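Local atomic coordinates of succinate-semialdehyde dehydrogenase (Synechococcus sp., PDB entry 4ITA), a protein that probably oxidises succinic semialdehyde to succinate with a nicotinamide cofactor, NADPH being bound here, as a member of the aldehyde dehydrogenase family. Residues E101-N106 against A442-F447; Y117-P122 against N449-W454. All blocks are in the same frame, centred on the assembly; numbering follows the deposited sequence.

Contact 1. Residues E101-N106 against A442-F447. With EDO (1,2-ethanediol), chain F.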
loop_
_atom_site.group_PDB
_atom_site.type_symbol
_atom_site.label_atom_id
_atom_site.label_comp_id
_atom_site.label_asym_id
_atom_site.label_seq_id
_atom_site.Cartn_x
_atom_site.Cartn_y
_atom_site.Cartn_z
ATOM N N GLU A 101 -0.443 18.032 11.753
ATOM C CA GLU A 101 0.760 17.985 12.573
ATOM C C GLU A 101 0.637 16.899 13.639
ATOM O O GLU A 101 1.558 16.091 13.825
ATOM C CB GLU A 101 1.049 19.336 13.231
ATOM C CG GLU A 101 2.320 19.316 14.080
ATOM C CD GLU A 101 2.841 20.694 14.440
ATOM O OE1 GLU A 101 2.176 21.697 14.124
ATOM O OE2 GLU A 101 3.934 20.770 15.035
ATOM N N GLN A 102 -0.504 16.867 14.329
ATOM C CA GLN A 102 -0.750 15.866 15.363
ATOM C C GLN A 102 -0.716 14.468 14.774
ATOM O O GLN A 102 -0.168 13.543 15.374
ATOM C CB GLN A 102 -2.109 16.105 16.023
ATOM C CG GLN A 102 -2.266 17.486 16.662
ATOM C CD GLN A 102 -2.926 18.504 15.744
ATOM O OE1 GLN A 102 -2.402 18.829 14.679
ATOM N NE2 GLN A 102 -4.083 19.013 16.151
ATOM N N PHE A 103 -1.305 14.320 13.593
ATOM C CA PHE A 103 -1.367 13.033 12.910
ATOM C C PHE A 103 0.009 12.519 12.504
ATOM O O PHE A 103 0.174 11.325 12.281
ATOM C CB PHE A 103 -2.252 13.144 11.668
ATOM C CG PHE A 103 -3.734 13.159 11.955
ATOM C CD1 PHE A 103 -4.236 13.059 13.249
ATOM C CD2 PHE A 103 -4.632 13.266 10.901
ATOM C CE1 PHE A 103 -5.618 13.067 13.476
ATOM C CE2 PHE A 103 -5.995 13.268 11.120
ATOM C CZ PHE A 103 -6.490 13.172 12.406
ATOM N N LEU A 104 0.984 13.416 12.392
ATOM C CA LEU A 104 2.334 13.047 11.973
ATOM C C LEU A 104 3.368 13.105 13.100
ATOM O O LEU A 104 4.563 12.927 12.855
ATOM C CB LEU A 104 2.782 13.920 10.796
ATOM C CG LEU A 104 2.015 13.710 9.489
ATOM C CD1 LEU A 104 2.442 14.736 8.448
ATOM C CD2 LEU A 104 2.244 12.293 8.952
ATOM N N ALA A 105 2.910 13.351 14.325
ATOM C CA ALA A 105 3.807 13.425 15.480
ATOM C C ALA A 105 4.500 12.092 15.764
ATOM O O ALA A 105 3.963 11.021 15.459
ATOM C CB ALA A 105 3.041 13.886 16.707
ATOM N N ASN A 106 5.696 12.166 16.350
ATOM C CA ASN A 106 6.422 10.960 16.746
ATOM C C ASN A 106 5.563 10.068 17.625
ATOM O O ASN A 106 4.851 10.553 18.506
ATOM C CB ASN A 106 7.674 11.311 17.543
ATOM C CG ASN A 106 8.703 12.073 16.742
ATOM O OD1 ASN A 106 8.624 12.183 15.514
ATOM N ND2 ASN A 106 9.698 12.603 17.442
ATOM N N ALA A 442 -5.646 8.104 7.913
ATOM C CA ALA A 442 -5.093 7.335 6.805
ATOM C C ALA A 442 -4.569 8.206 5.670
ATOM O O ALA A 442 -3.500 7.939 5.124
ATOM C CB ALA A 442 -6.135 6.352 6.272
ATOM N N GLY A 443 -5.314 9.252 5.318
ATOM C CA GLY A 443 -4.956 10.077 4.177
ATOM C C GLY A 443 -3.575 10.698 4.272
ATOM O O GLY A 443 -2.902 10.901 3.261
ATOM N N ILE A 444 -3.142 11.021 5.483
ATOM C CA ILE A 444 -1.840 11.664 5.640
ATOM C C ILE A 444 -0.737 10.658 5.983
ATOM O O ILE A 444 0.443 11.001 5.992
ATOM C CB ILE A 444 -1.910 12.850 6.645
ATOM C CG1 ILE A 444 -0.779 13.858 6.395
ATOM C CG2 ILE A 444 -1.969 12.363 8.095
ATOM C CD1 ILE A 444 -0.945 15.168 7.147
ATOM N N ARG A 445 -1.117 9.413 6.244
ATOM C CA ARG A 445 -0.131 8.371 6.542
ATOM C C ARG A 445 0.265 7.530 5.333
ATOM O O ARG A 445 1.250 6.807 5.388
ATOM C CB ARG A 445 -0.634 7.443 7.650
ATOM C CG ARG A 445 -0.698 8.087 9.016
ATOM C CD ARG A 445 0.681 8.415 9.575
ATOM N NE ARG A 445 0.599 8.836 10.973
ATOM C CZ ARG A 445 0.477 8.004 12.000
ATOM N NH1 ARG A 445 0.429 6.696 11.795
ATOM N NH2 ARG A 445 0.405 8.481 13.237
ATOM N N THR A 446 -0.491 7.612 4.246
ATOM C CA THR A 446 -0.270 6.715 3.109
ATOM C C THR A 446 1.081 6.901 2.433
ATOM O O THR A 446 1.810 5.936 2.196
ATOM C CB THR A 446 -1.368 6.875 2.063
ATOM O OG1 THR A 446 -2.632 6.562 2.666
ATOM C CG2 THR A 446 -1.125 5.929 0.895
ATOM N N PHE A 447 1.419 8.147 2.135
ATOM C CA PHE A 447 2.608 8.429 1.342
ATOM C C PHE A 447 3.674 9.164 2.143
ATOM O O PHE A 447 4.195 10.195 1.728
ATOM C CB PHE A 447 2.233 9.184 0.064
ATOM C CG PHE A 447 1.376 8.377 -0.877
ATOM C CD1 PHE A 447 1.845 7.189 -1.409
ATOM C CD2 PHE A 447 0.091 8.794 -1.196
ATOM C CE1 PHE A 447 1.058 6.435 -2.275
ATOM C CE2 PHE A 447 -0.702 8.050 -2.055
ATOM C CZ PHE A 447 -0.217 6.869 -2.593
HETATM C C1 EDO F . 0.323 12.545 2.075
HETATM O O1 EDO F . 0.593 12.409 0.664
HETATM C C2 EDO F . 0.748 11.301 2.839
HETATM O O2 EDO F . -0.201 10.274 2.514
HETATM O O HOH W 1 1.191 10.752 15.407
#
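R445 and I444, on the short, weakly bonded helix 440-445, meet F103 and L104 at the C-terminal end of helix 79-103, within the aldehyde dehydrogenase fold. R445 grips one carbonyl oxygen side-on: its NE lies 2.8 Å and its NH2 3.0 Å from F103 O. F103 O sits in the guanidinium plane, only 9° out of it at NE. The chain bends at chi2 (-68°), and chi3 then sets NE anti. Water 1 lies within hydrogen-bonding distance of Q102 O and A105 O and accepts a weak bond from R445 NH2, while E107 forms a salt bridge with NH2. An alanine in place of R445 would probably leave F103 O without both of its guanidinium donors and E107 without its charged mate. Beside this polar grip, I444 divides its branches between two apolar neighbours. Its CG1 stands anti to the backbone N (chi1 -156°), and an extended chi2 carries CD1 to L104, whereas CG2 approaches F103 near the plane of the ring, at its edge. P145, M148 and A149 of helix 137-149 also pack on I444. The closest carbon pairs are I444 CG2 to F103 CB and I444 CD1 to L104 CD1, each at 3.7 Å.

Contact 2. Residues Y117-P122 against N449-W454. With EDO (1,2-ethanediol), chain B.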
loop_
_atom_site.group_PDB
_atom_site.type_symbol
_atom_site.label_atom_id
_atom_site.label_comp_id
_atom_site.label_asym_id
_atom_site.label_seq_id
_atom_site.Cartn_x
_atom_site.Cartn_y
_atom_site.Cartn_z
ATOM N N TYR A 117 11.157 5.260 18.595
ATOM C CA TYR A 117 9.909 5.816 18.106
ATOM C C TYR A 117 9.793 5.664 16.610
ATOM O O TYR A 117 10.748 5.277 15.929
ATOM C CB TYR A 117 9.776 7.301 18.481
ATOM C CG TYR A 117 10.923 8.212 18.059
ATOM C CD1 TYR A 117 12.060 8.340 18.847
ATOM C CD2 TYR A 117 10.853 8.972 16.891
ATOM C CE1 TYR A 117 13.107 9.192 18.479
ATOM C CE2 TYR A 117 11.893 9.827 16.513
ATOM C CZ TYR A 117 13.016 9.933 17.312
ATOM O OH TYR A 117 14.051 10.777 16.949
ATOM N N VAL A 118 8.606 5.971 16.109
ATOM C CA VAL A 118 8.408 6.128 14.681
ATOM C C VAL A 118 8.159 7.607 14.415
ATOM O O VAL A 118 7.365 8.247 15.122
ATOM C CB VAL A 118 7.211 5.292 14.183
ATOM C CG1 VAL A 118 6.974 5.516 12.693
ATOM C CG2 VAL A 118 7.438 3.804 14.474
ATOM N N CYS A 119 8.855 8.157 13.426
ATOM C CA CYS A 119 8.563 9.507 12.955
ATOM C C CYS A 119 8.089 9.408 11.517
ATOM O O CYS A 119 8.203 8.349 10.892
ATOM C CB CYS A 119 9.768 10.442 13.107
ATOM S SG CYS A 119 11.206 10.026 12.124
ATOM N N TYR A 120 7.530 10.496 11.005
ATOM C CA TYR A 120 6.871 10.460 9.714
ATOM C C TYR A 120 7.434 11.563 8.846
ATOM O O TYR A 120 7.403 12.729 9.215
ATOM C CB TYR A 120 5.352 10.573 9.891
ATOM C CG TYR A 120 4.806 9.435 10.722
ATOM C CD1 TYR A 120 4.525 8.202 10.144
ATOM C CD2 TYR A 120 4.617 9.576 12.097
ATOM C CE1 TYR A 120 4.048 7.148 10.907
ATOM C CE2 TYR A 120 4.149 8.523 12.866
ATOM C CZ TYR A 120 3.871 7.312 12.266
ATOM O OH TYR A 120 3.399 6.261 13.032
ATOM N N GLN A 121 7.989 11.180 7.705
ATOM C CA GLN A 121 8.644 12.129 6.816
ATOM C C GLN A 121 8.118 11.943 5.396
ATOM O O GLN A 121 7.771 10.835 4.996
ATOM C CB GLN A 121 10.153 11.907 6.859
ATOM C CG GLN A 121 10.767 12.190 8.227
ATOM C CD GLN A 121 12.277 12.125 8.191
ATOM O OE1 GLN A 121 12.852 11.169 7.680
ATOM N NE2 GLN A 121 12.928 13.167 8.693
ATOM N N PRO A 122 8.044 13.023 4.619
ATOM C CA PRO A 122 7.509 12.934 3.258
ATOM C C PRO A 122 8.399 12.092 2.338
ATOM O O PRO A 122 9.617 11.994 2.535
ATOM C CB PRO A 122 7.492 14.395 2.804
ATOM C CG PRO A 122 8.594 15.031 3.590
ATOM C CD PRO A 122 8.491 14.382 4.945
ATOM N N ASN A 449 7.268 8.203 4.689
ATOM C CA ASN A 449 8.209 7.265 5.268
ATOM C C ASN A 449 7.947 7.205 6.765
ATOM O O ASN A 449 8.223 8.168 7.481
ATOM C CB ASN A 449 9.644 7.739 4.998
ATOM C CG ASN A 449 10.697 6.894 5.702
ATOM O OD1 ASN A 449 10.408 5.817 6.215
ATOM N ND2 ASN A 449 11.932 7.376 5.712
ATOM N N ALA A 450 7.396 6.087 7.232
ATOM C CA ALA A 450 7.330 5.815 8.663
ATOM C C ALA A 450 8.710 5.291 9.044
ATOM O O ALA A 450 9.043 4.128 8.786
ATOM C CB ALA A 450 6.243 4.802 8.983
ATOM N N LYS A 451 9.520 6.185 9.599
ATOM C CA LYS A 451 10.916 5.908 9.908
ATOM C C LYS A 451 11.042 5.472 11.360
ATOM O O LYS A 451 10.719 6.233 12.267
ATOM C CB LYS A 451 11.779 7.157 9.629
ATOM C CG LYS A 451 13.243 7.012 10.056
ATOM C CD LYS A 451 14.061 8.300 9.883
ATOM C CE LYS A 451 14.531 8.499 8.450
ATOM N NZ LYS A 451 15.178 9.832 8.250
ATOM N N THR A 452 11.494 4.243 11.581
ATOM C CA THR A 452 11.776 3.780 12.936
ATOM C C THR A 452 13.120 4.322 13.404
ATOM O O THR A 452 14.119 4.249 12.685
ATOM C CB THR A 452 11.776 2.250 13.010
ATOM O OG1 THR A 452 10.426 1.802 12.921
ATOM C CG2 THR A 452 12.361 1.759 14.329
ATOM N N VAL A 453 13.128 4.886 14.606
ATOM C CA VAL A 453 14.341 5.453 15.177
ATOM C C VAL A 453 14.652 4.750 16.488
ATOM O O VAL A 453 13.762 4.535 17.313
ATOM C CB VAL A 453 14.196 6.969 15.429
ATOM C CG1 VAL A 453 15.471 7.533 16.048
ATOM C CG2 VAL A 453 13.859 7.693 14.137
ATOM N N TRP A 454 15.917 4.381 16.665
ATOM C CA TRP A 454 16.371 3.725 17.888
ATOM C C TRP A 454 17.650 4.420 18.320
ATOM O O TRP A 454 18.618 4.465 17.570
ATOM C CB TRP A 454 16.631 2.242 17.617
ATOM C CG TRP A 454 17.005 1.407 18.821
ATOM C CD1 TRP A 454 16.185 0.573 19.520
ATOM C CD2 TRP A 454 18.306 1.290 19.422
ATOM N NE1 TRP A 454 16.888 -0.043 20.533
ATOM C CE2 TRP A 454 18.189 0.379 20.493
ATOM C CE3 TRP A 454 19.554 1.869 19.160
ATOM C CZ2 TRP A 454 19.273 0.038 21.307
ATOM C CZ3 TRP A 454 20.632 1.528 19.973
ATOM C CH2 TRP A 454 20.482 0.620 21.030
HETATM C C1 EDO B . 9.807 1.665 10.269
HETATM O O1 EDO B . 8.488 2.170 10.079
HETATM C C2 EDO B . 10.540 1.132 9.051
HETATM O O2 EDO B . 11.690 0.369 9.395
HETATM O O HOH W 2 12.782 10.341 5.272
#
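Y117 and V453 form one end of an antiparallel pairing that continues through C119 with K451 to Q121 with N449, three hydrogen-bonded pairs. Each pair exchanges two backbone bonds; in the middle one K451 N reaches C119 O at 2.8 Å. Between them, V118 faces T452 and Y120 faces A450 as non-hydrogen-bonded pairs. The N-to-C directions of the two short strand segments make an angle of 146°.

On the face carrying Y117, C119 and Q121, V453 lies over the tyrosine ring: its CB is 3.8 Å from the Y117 ring centroid, a CH-pi contact offset toward the rim. Y117 CG stands between the backbone N and the carbonyl carbon (chi1 54°), and the two side chains run side by side, pointing the same way. Farther along, the K451 chain passes C119 SG, with CB at 3.8 Å from that sulphur, and bends at chi3 before NZ donates to Q121 OE1 at 2.7 Å. Water 2 also donates to OE1 and accepts from N449 ND2; the N449 amide is also held by A410 of the second subunit. On the other face, A450 CB touches Y120 CE1 at 3.7 Å and V118 CG1 at 3.8 Å.

The next shell belongs largely to the second subunit. Its I405 O and L408 O accept from K451 NZ, its Q406 O from Q121 NE2, and its P426 O from T452 OG1. Residues 452-454 pair in parallel with a strand of that chain, so the sheet crosses the interface, an arrangement characteristic of the oligomerisation region of aldehyde dehydrogenases.

In the fold
Contact 1 and contact 2 lie about 11 Å apart, centre to centre, and their segments alternate along the chain: helix 440-445 leads directly into strand 448-455, and helix 79-103 is followed by strands 107-108 and 115-129. Y120 joins them. Its ring makes a cation-pi contact with R445 and packs against the 101-106 turn, with Y120 CD2 at 3.4 Å from L104 O, while E107 bonds both Y120 OH and R445. N106 adds a second junction, its OD1 lying 3.2 Å from C119 CB. Contact 2 reaches the second subunit, whereas contact 1 stays within the chain. Neither contributes residues to the NADPH pocket, which is formed by residues between 129 and 427.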